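Local coordinates for IroE-like serine hydrolase (Shewanella oneidensis, PDB 3GFF), which probably acts as a serine hydrolase that cleaves ester bonds, at residues D119-E124 and R159-A164; Y90-T95 and G147-M152. All coordinates share one frame; numbering follows the deposited sequence.

Contact 1 of 2, residues D119-E124 and R159-A164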
ATOM      1  N   ASP A 119      -9.952   2.019  28.267  1.00 24.21           N
ATOM      2  CA  ASP A 119     -10.946   1.308  29.085  1.00 23.65           C
ATOM      3  C   ASP A 119     -12.186   1.027  28.250  1.00 24.64           C
ATOM      4  O   ASP A 119     -12.791  -0.055  28.341  1.00 27.82           O
ATOM      5  CB  ASP A 119     -11.324   2.120  30.304  1.00 24.32           C
ATOM      6  CG  ASP A 119     -10.212   2.181  31.339  1.00 24.10           C
ATOM      7  OD1 ASP A 119      -9.254   1.382  31.308  1.00 22.59           O
ATOM      8  OD2 ASP A 119     -10.298   3.056  32.181  1.00 24.69           O
ATOM      9  N   PHE A 120     -12.584   2.005  27.443  1.00 24.74           N
ATOM     10  CA  PHE A 120     -13.698   1.835  26.487  1.00 22.56           C
ATOM     11  C   PHE A 120     -13.489   0.621  25.569  1.00 21.28           C
ATOM     12  O   PHE A 120     -14.407  -0.154  25.326  1.00 20.29           O
ATOM     13  CB  PHE A 120     -13.936   3.112  25.668  1.00 21.81           C
ATOM     14  CG  PHE A 120     -14.488   2.846  24.258  1.00 21.41           C
ATOM     15  CD1 PHE A 120     -15.795   2.408  24.062  1.00 21.43           C
ATOM     16  CD2 PHE A 120     -13.679   3.053  23.123  1.00 21.96           C
ATOM     17  CE1 PHE A 120     -16.303   2.165  22.764  1.00 21.30           C
ATOM     18  CE2 PHE A 120     -14.173   2.772  21.806  1.00 20.89           C
ATOM     19  CZ  PHE A 120     -15.488   2.328  21.652  1.00 21.63           C
ATOM     20  N   ILE A 121     -12.273   0.461  25.075  1.00 23.23           N
ATOM     21  CA  ILE A 121     -11.936  -0.658  24.200  1.00 23.75           C
ATOM     22  C   ILE A 121     -12.031  -1.983  24.969  1.00 23.17           C
ATOM     23  O   ILE A 121     -12.693  -2.911  24.523  1.00 23.27           O
ATOM     24  CB  ILE A 121     -10.540  -0.482  23.542  1.00 24.52           C
ATOM     25  CG1 ILE A 121     -10.550   0.716  22.583  1.00 24.61           C
ATOM     26  CG2 ILE A 121     -10.084  -1.808  22.818  1.00 23.50           C
ATOM     27  CD1 ILE A 121      -9.182   1.087  22.032  1.00 24.47           C
ATOM     28  N   GLU A 122     -11.414  -2.051  26.144  1.00 22.31           N
ATOM     29  CA  GLU A 122     -11.392  -3.299  26.902  1.00 22.28           C
ATOM     30  C   GLU A 122     -12.661  -3.677  27.591  1.00 22.74           C
ATOM     31  O   GLU A 122     -12.958  -4.871  27.705  1.00 23.15           O
ATOM     32  CB  GLU A 122     -10.259  -3.284  27.942  1.00 21.24           C
ATOM     33  CG  GLU A 122      -8.891  -3.256  27.290  1.00 20.71           C
ATOM     34  CD  GLU A 122      -7.766  -3.569  28.230  1.00 21.05           C
ATOM     35  OE1 GLU A 122      -7.340  -2.701  29.013  1.00 20.52           O
ATOM     36  OE2 GLU A 122      -7.251  -4.685  28.138  1.00 21.98           O
ATOM     37  N   LYS A 123     -13.386  -2.673  28.085  1.00 22.26           N
ATOM     38  CA  LYS A 123     -14.557  -2.927  28.887  1.00 22.99           C
ATOM     39  C   LYS A 123     -15.841  -2.953  28.061  1.00 21.56           C
ATOM     40  O   LYS A 123     -16.771  -3.631  28.437  1.00 18.28           O
ATOM     41  CB  LYS A 123     -14.649  -1.925  30.047  1.00 23.71           C
ATOM     42  CG  LYS A 123     -13.445  -1.960  30.990  1.00 23.80           C
ATOM     43  CD  LYS A 123     -13.391  -3.232  31.826  1.00 24.35           C
ATOM     44  CE  LYS A 123     -12.314  -3.128  32.965  1.00 24.67           C
ATOM     45  NZ  LYS A 123     -12.256  -4.358  33.840  1.00 22.41           N
ATOM     46  N   GLU A 124     -15.857  -2.263  26.920  1.00 21.65           N
ATOM     47  CA  GLU A 124     -17.050  -2.208  26.082  1.00 21.39           C
ATOM     48  C   GLU A 124     -16.852  -2.700  24.655  1.00 22.32           C
ATOM     49  O   GLU A 124     -17.467  -3.699  24.252  1.00 23.96           O
ATOM     50  CB  GLU A 124     -17.588  -0.793  26.083  1.00 21.93           C
ATOM     51  CG  GLU A 124     -17.939  -0.276  27.465  1.00 20.06           C
ATOM     52  CD  GLU A 124     -18.313   1.190  27.504  1.00 20.79           C
ATOM     53  OE1 GLU A 124     -17.763   1.996  26.731  1.00 23.57           O
ATOM     54  OE2 GLU A 124     -19.136   1.566  28.338  1.00 20.44           O
ATOM     55  N   ARG A 159      -1.949  -3.124  29.435  1.00 24.12           N
ATOM     56  CA  ARG A 159      -3.315  -3.536  29.094  1.00 24.42           C
ATOM     57  C   ARG A 159      -3.240  -4.951  28.561  1.00 23.77           C
ATOM     58  O   ARG A 159      -2.476  -5.205  27.631  1.00 23.24           O
ATOM     59  CB  ARG A 159      -3.971  -2.613  28.049  1.00 24.04           C
ATOM     60  CG  ARG A 159      -4.011  -1.155  28.450  1.00 24.59           C
ATOM     61  CD  ARG A 159      -4.490  -0.978  29.898  1.00 24.11           C
ATOM     62  NE  ARG A 159      -4.872   0.402  30.170  1.00 24.28           N
ATOM     63  CZ  ARG A 159      -6.118   0.889  30.075  1.00 25.06           C
ATOM     64  NH1 ARG A 159      -7.134   0.125  29.705  1.00 24.31           N
ATOM     65  NH2 ARG A 159      -6.353   2.159  30.376  1.00 24.04           N
ATOM     66  N   PRO A 160      -4.002  -5.879  29.173  1.00 23.73           N
ATOM     67  CA  PRO A 160      -3.954  -7.303  28.802  1.00 23.05           C
ATOM     68  C   PRO A 160      -4.570  -7.742  27.467  1.00 22.47           C
ATOM     69  O   PRO A 160      -4.217  -8.801  26.974  1.00 22.31           O
ATOM     70  CB  PRO A 160      -4.616  -7.993  30.014  1.00 23.69           C
ATOM     71  CG  PRO A 160      -5.504  -6.983  30.590  1.00 23.40           C
ATOM     72  CD  PRO A 160      -4.882  -5.644  30.341  1.00 24.01           C
ATOM     73  N   LEU A 161      -5.454  -6.929  26.892  1.00 23.25           N
ATOM     74  CA  LEU A 161      -6.144  -7.234  25.650  1.00 23.60           C
ATOM     75  C   LEU A 161      -5.220  -7.427  24.430  1.00 24.82           C
ATOM     76  O   LEU A 161      -5.441  -8.343  23.615  1.00 22.09           O
ATOM     77  CB  LEU A 161      -7.105  -6.086  25.301  1.00 22.90           C
ATOM     78  CG  LEU A 161      -7.910  -6.181  23.998  1.00 22.29           C
ATOM     79  CD1 LEU A 161      -8.867  -7.406  24.042  1.00 23.10           C
ATOM     80  CD2 LEU A 161      -8.709  -4.906  23.677  1.00 22.00           C
ATOM     81  N   PHE A 162      -4.225  -6.541  24.296  1.00 23.63           N
ATOM     82  CA  PHE A 162      -3.386  -6.511  23.101  1.00 24.84           C
ATOM     83  C   PHE A 162      -2.031  -7.201  23.301  1.00 23.95           C
ATOM     84  O   PHE A 162      -1.405  -6.997  24.313  1.00 23.63           O
ATOM     85  CB  PHE A 162      -3.089  -5.060  22.655  1.00 25.36           C
ATOM     86  CG  PHE A 162      -4.296  -4.226  22.364  1.00 25.69           C
ATOM     87  CD1 PHE A 162      -5.039  -4.430  21.225  1.00 26.08           C
ATOM     88  CD2 PHE A 162      -4.663  -3.184  23.210  1.00 27.12           C
ATOM     89  CE1 PHE A 162      -6.158  -3.625  20.933  1.00 26.71           C
ATOM     90  CE2 PHE A 162      -5.786  -2.378  22.923  1.00 26.20           C
ATOM     91  CZ  PHE A 162      -6.521  -2.610  21.785  1.00 26.33           C
ATOM     92  N   SER A 163      -1.589  -7.995  22.322  1.00 24.63           N
ATOM     93  CA  SER A 163      -0.245  -8.626  22.368  1.00 24.53           C
ATOM     94  C   SER A 163       0.763  -7.908  21.469  1.00 22.95           C
ATOM     95  O   SER A 163       1.981  -8.063  21.639  1.00 23.79           O
ATOM     96  CB  SER A 163      -0.301 -10.104  21.977  1.00 24.64           C
ATOM     97  OG  SER A 163      -0.993 -10.277  20.751  1.00 26.13           O
ATOM     98  N   ALA A 164       0.258  -7.130  20.531  1.00 22.92           N
ATOM     99  CA  ALA A 164       1.107  -6.475  19.521  1.00 23.60           C
ATOM    100  C   ALA A 164       0.623  -5.093  19.236  1.00 24.72           C
ATOM    101  O   ALA A 164      -0.599  -4.846  19.126  1.00 27.46           O
ATOM    102  CB  ALA A 164       1.116  -7.292  18.168  1.00 21.34           C
TER
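E122 and R159 meet where helix 114-132 passes the loop leading into strand 164-168, and the glutamate divides its carboxylate between two donors. E122 OE1 receives R159 NH1 at 2.9 Å in a fairly straight bond (161°), through its anti lone pair and within the guanidinium plane. E122 OE2 accepts the backbone N of L161 at 3.1 Å, so both oxygens are gripped and the carboxylate is unlikely to turn freely. The R159 chain bends at chi2 (-46°), which carries R159 CD to within 3.4 Å of E122 OE1. One turn earlier on the helix, D119 OD1 lies obliquely to the guanidinium, 2.9 Å from R159 NH1; its bonds to R159 NH1 and NH2 are both weak, but it completes a salt-bridge network of two acids and one arginine. T157 and G115 take further N-H groups of R159.

The tight part is apolar: I121 CG2 presses on L161 CD2 at 3.5 Å, closer than usual for two carbons, and also meets F162 CZ at 3.8 Å. I121 and F162 are buried, and I81 of strand 77-81 also touches I121. The charged trio, by contrast, is partly exposed and includes the two weak bonds; the exposed P160 adds little. A helix packed against a loop that enters the central sheet, apolar within and charged without, fits the layered architecture of the alpha/beta-hydrolase fold.

Contact 2 of 2, residues Y90-T95 and G147-M152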
ATOM      1  N   TYR A  90      -6.887  10.386  22.596  1.00 23.78           N
ATOM      2  CA  TYR A  90      -5.603   9.904  22.110  1.00 23.57           C
ATOM      3  C   TYR A  90      -4.415  10.421  22.890  1.00 24.25           C
ATOM      4  O   TYR A  90      -3.287  10.060  22.567  1.00 24.43           O
ATOM      5  CB  TYR A  90      -5.464  10.197  20.598  1.00 24.00           C
ATOM      6  CG  TYR A  90      -6.234   9.259  19.689  1.00 23.13           C
ATOM      7  CD1 TYR A  90      -7.321   8.532  20.151  1.00 23.33           C
ATOM      8  CD2 TYR A  90      -5.930   9.173  18.341  1.00 23.29           C
ATOM      9  CE1 TYR A  90      -8.026   7.703  19.337  1.00 23.14           C
ATOM     10  CE2 TYR A  90      -6.665   8.326  17.485  1.00 23.83           C
ATOM     11  CZ  TYR A  90      -7.719   7.613  17.992  1.00 24.03           C
ATOM     12  OH  TYR A  90      -8.498   6.782  17.181  1.00 24.56           O
ATOM     13  N   THR A  91      -4.670  11.252  23.910  1.00 24.23           N
ATOM     14  CA  THR A  91      -3.612  11.835  24.747  1.00 22.39           C
ATOM     15  C   THR A  91      -3.592  11.214  26.138  1.00 22.88           C
ATOM     16  O   THR A  91      -4.603  11.138  26.801  1.00 20.48           O
ATOM     17  CB  THR A  91      -3.712  13.387  24.796  1.00 22.51           C
ATOM     18  OG1 THR A  91      -5.002  13.805  25.254  1.00 20.14           O
ATOM     19  CG2 THR A  91      -3.451  13.973  23.377  1.00 20.27           C
ATOM     20  N   PRO A  92      -2.431  10.688  26.550  1.00 24.73           N
ATOM     21  CA  PRO A  92      -2.310  10.024  27.839  1.00 24.68           C
ATOM     22  C   PRO A  92      -2.174  10.971  29.022  1.00 25.60           C
ATOM     23  O   PRO A  92      -2.540  10.595  30.156  1.00 26.32           O
ATOM     24  CB  PRO A  92      -1.056   9.175  27.666  1.00 25.55           C
ATOM     25  CG  PRO A  92      -0.218   9.920  26.634  1.00 26.17           C
ATOM     26  CD  PRO A  92      -1.171  10.662  25.773  1.00 25.36           C
ATOM     27  N   THR A  93      -1.649  12.175  28.767  1.00 24.47           N
ATOM     28  CA  THR A  93      -1.493  13.188  29.779  1.00 24.09           C
ATOM     29  C   THR A  93      -2.151  14.492  29.313  1.00 22.86           C
ATOM     30  O   THR A  93      -2.355  14.718  28.119  1.00 21.09           O
ATOM     31  CB  THR A  93       0.009  13.407  30.136  1.00 24.57           C
ATOM     32  OG1 THR A  93       0.768  13.728  28.955  1.00 23.58           O
ATOM     33  CG2 THR A  93       0.592  12.142  30.759  1.00 24.82           C
ATOM     34  N   HIS A  94      -2.472  15.322  30.293  1.00 22.53           N
ATOM     35  CA  HIS A  94      -3.090  16.605  30.095  1.00 22.01           C
ATOM     36  C   HIS A  94      -2.060  17.737  30.080  1.00 21.32           C
ATOM     37  O   HIS A  94      -1.223  17.835  30.958  1.00 20.33           O
ATOM     38  CB  HIS A  94      -4.087  16.877  31.229  1.00 21.29           C
ATOM     39  CG  HIS A  94      -4.708  18.242  31.173  1.00 21.99           C
ATOM     40  ND1 HIS A  94      -5.619  18.607  30.204  1.00 21.08           N
ATOM     41  CD2 HIS A  94      -4.530  19.340  31.956  1.00 20.82           C
ATOM     42  CE1 HIS A  94      -5.972  19.869  30.392  1.00 21.21           C
ATOM     43  NE2 HIS A  94      -5.302  20.345  31.427  1.00 19.69           N
ATOM     44  N   THR A  95      -2.162  18.589  29.069  1.00 21.24           N
ATOM     45  CA  THR A  95      -1.385  19.830  28.958  1.00 21.21           C
ATOM     46  C   THR A  95      -2.154  20.738  28.006  1.00 20.22           C
ATOM     47  O   THR A  95      -2.872  20.265  27.123  1.00 19.37           O
ATOM     48  CB  THR A  95       0.068  19.644  28.438  1.00 20.38           C
ATOM     49  OG1 THR A  95       0.763  20.905  28.458  1.00 19.58           O
ATOM     50  CG2 THR A  95       0.069  19.110  27.012  1.00 19.26           C
ATOM     51  N   GLY A 147      -2.645   8.664  17.516  1.00 23.37           N
ATOM     52  CA  GLY A 147      -3.075   7.276  17.788  1.00 23.46           C
ATOM     53  C   GLY A 147      -1.889   6.393  18.206  1.00 24.07           C
ATOM     54  O   GLY A 147      -2.054   5.380  18.896  1.00 26.23           O
ATOM     55  N   GLY A 148      -0.682   6.759  17.781  1.00 25.29           N
ATOM     56  CA  GLY A 148       0.536   6.069  18.199  1.00 25.08           C
ATOM     57  C   GLY A 148       0.742   6.159  19.712  1.00 23.59           C
ATOM     58  O   GLY A 148       1.313   5.274  20.305  1.00 24.58           O
ATOM     59  N   LEU A 149       0.274   7.254  20.314  1.00 24.37           N
ATOM     60  CA  LEU A 149       0.382   7.507  21.746  1.00 23.89           C
ATOM     61  C   LEU A 149      -0.534   6.577  22.509  1.00 23.38           C
ATOM     62  O   LEU A 149      -0.233   6.267  23.647  1.00 23.74           O
ATOM     63  CB  LEU A 149       0.025   8.955  22.109  1.00 23.88           C
ATOM     64  CG  LEU A 149       0.996  10.038  21.682  1.00 23.85           C
ATOM     65  CD1 LEU A 149       0.363  11.410  21.825  1.00 23.83           C
ATOM     66  CD2 LEU A 149       2.283   9.905  22.516  1.00 23.99           C
ATOM     67  N   VAL A 150      -1.649   6.170  21.888  1.00 23.46           N
ATOM     68  CA  VAL A 150      -2.588   5.211  22.487  1.00 22.98           C
ATOM     69  C   VAL A 150      -1.887   3.846  22.599  1.00 23.16           C
ATOM     70  O   VAL A 150      -1.968   3.170  23.638  1.00 24.00           O
ATOM     71  CB  VAL A 150      -3.865   5.071  21.673  1.00 21.99           C
ATOM     72  CG1 VAL A 150      -4.746   3.960  22.264  1.00 21.96           C
ATOM     73  CG2 VAL A 150      -4.615   6.398  21.576  1.00 20.99           C
ATOM     74  N   ALA A 151      -1.219   3.439  21.514  1.00 24.59           N
ATOM     75  CA  ALA A 151      -0.394   2.214  21.496  1.00 24.27           C
ATOM     76  C   ALA A 151       0.627   2.278  22.619  1.00 24.16           C
ATOM     77  O   ALA A 151       0.716   1.353  23.409  1.00 26.46           O
ATOM     78  CB  ALA A 151       0.302   2.026  20.149  1.00 23.02           C
HETATM   79  N   MSE A 152       1.353   3.394  22.735  1.00 25.24           N
HETATM   80  CA  MSE A 152       2.393   3.527  23.779  1.00 23.83           C
HETATM   81  C   MSE A 152       1.824   3.391  25.175  1.00 24.08           C
HETATM   82  O   MSE A 152       2.419   2.733  26.015  1.00 24.04           O
HETATM   83  CB  MSE A 152       3.135   4.871  23.672  1.00 24.37           C
HETATM   84  CG  MSE A 152       4.007   5.046  22.411  1.00 23.92           C
HETATM   85 SE   MSE A 152       5.173   3.498  22.044  0.75 23.92          SE
HETATM   86  CE  MSE A 152       6.243   4.147  20.633  1.00 23.31           C
TER
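Y90 and V150 bring the two backbones closest, their CA atoms 5.6 Å apart, where the irregular 90-95 passes helix 146-156 near its first turn. Beyond P92 the loop leaves the helix, so the meeting is confined to its beginning. The carbonyl O of Y90 lies 3.5 Å from L149 CB, a contact with carbon.

Y90 contributes most of the loop's share of the packing. Its CG, anti to the carbonyl carbon (chi1 -77°), directs the ring past the start of the helix, with Y90 CD2 3.4 Å from the backbone N of G147 in an oblique approach. Y90 CD1, on the other side of CG, touches V150 CG2 at 3.7 Å, and that same methyl reaches Y90 CA. P92 adds a looser apolar touch, P92 CD lying 4.2 Å from L149 CB, and Y179 of helix 178-189 touches both residues. The phenolic OH of Y90 is engaged elsewhere, hydrogen-bonded to D50 N, while F117 meets the ring with planes about 50° apart. An alanine here removes the ring, which would probably open a gap beside G147, reduce the contact with V150 CG2 to CA and CB, and leave D50 N without its phenolic partner.

G147 belongs to a GxSxG sequence consistent with a nucleophile elbow, in which S145 would be the nucleophile. The chemistry here is that of buried van der Waals packing, which implies that shape rather than polar pairing fits this loop to the helix following the probable elbow.

From the N terminus, 90-95 comes first, in the loop after helix 86-89, followed by 119-124 on helix 114-132. The chain then runs through strand 138-144 into helix 146-156, where 147-152 returns to 90-95 and contact 2 closes a loop with 51 residues between its segments. It goes on to 159-164, which closes contact 1 against 119-124 over 34 residues. The two closures therefore cross rather than nest. Their centres are 15 Å apart and their nearest atoms about 5 Å, without touching. Between them they tie helix 146-156 to a loop, and the connection after that helix to helix 114-132.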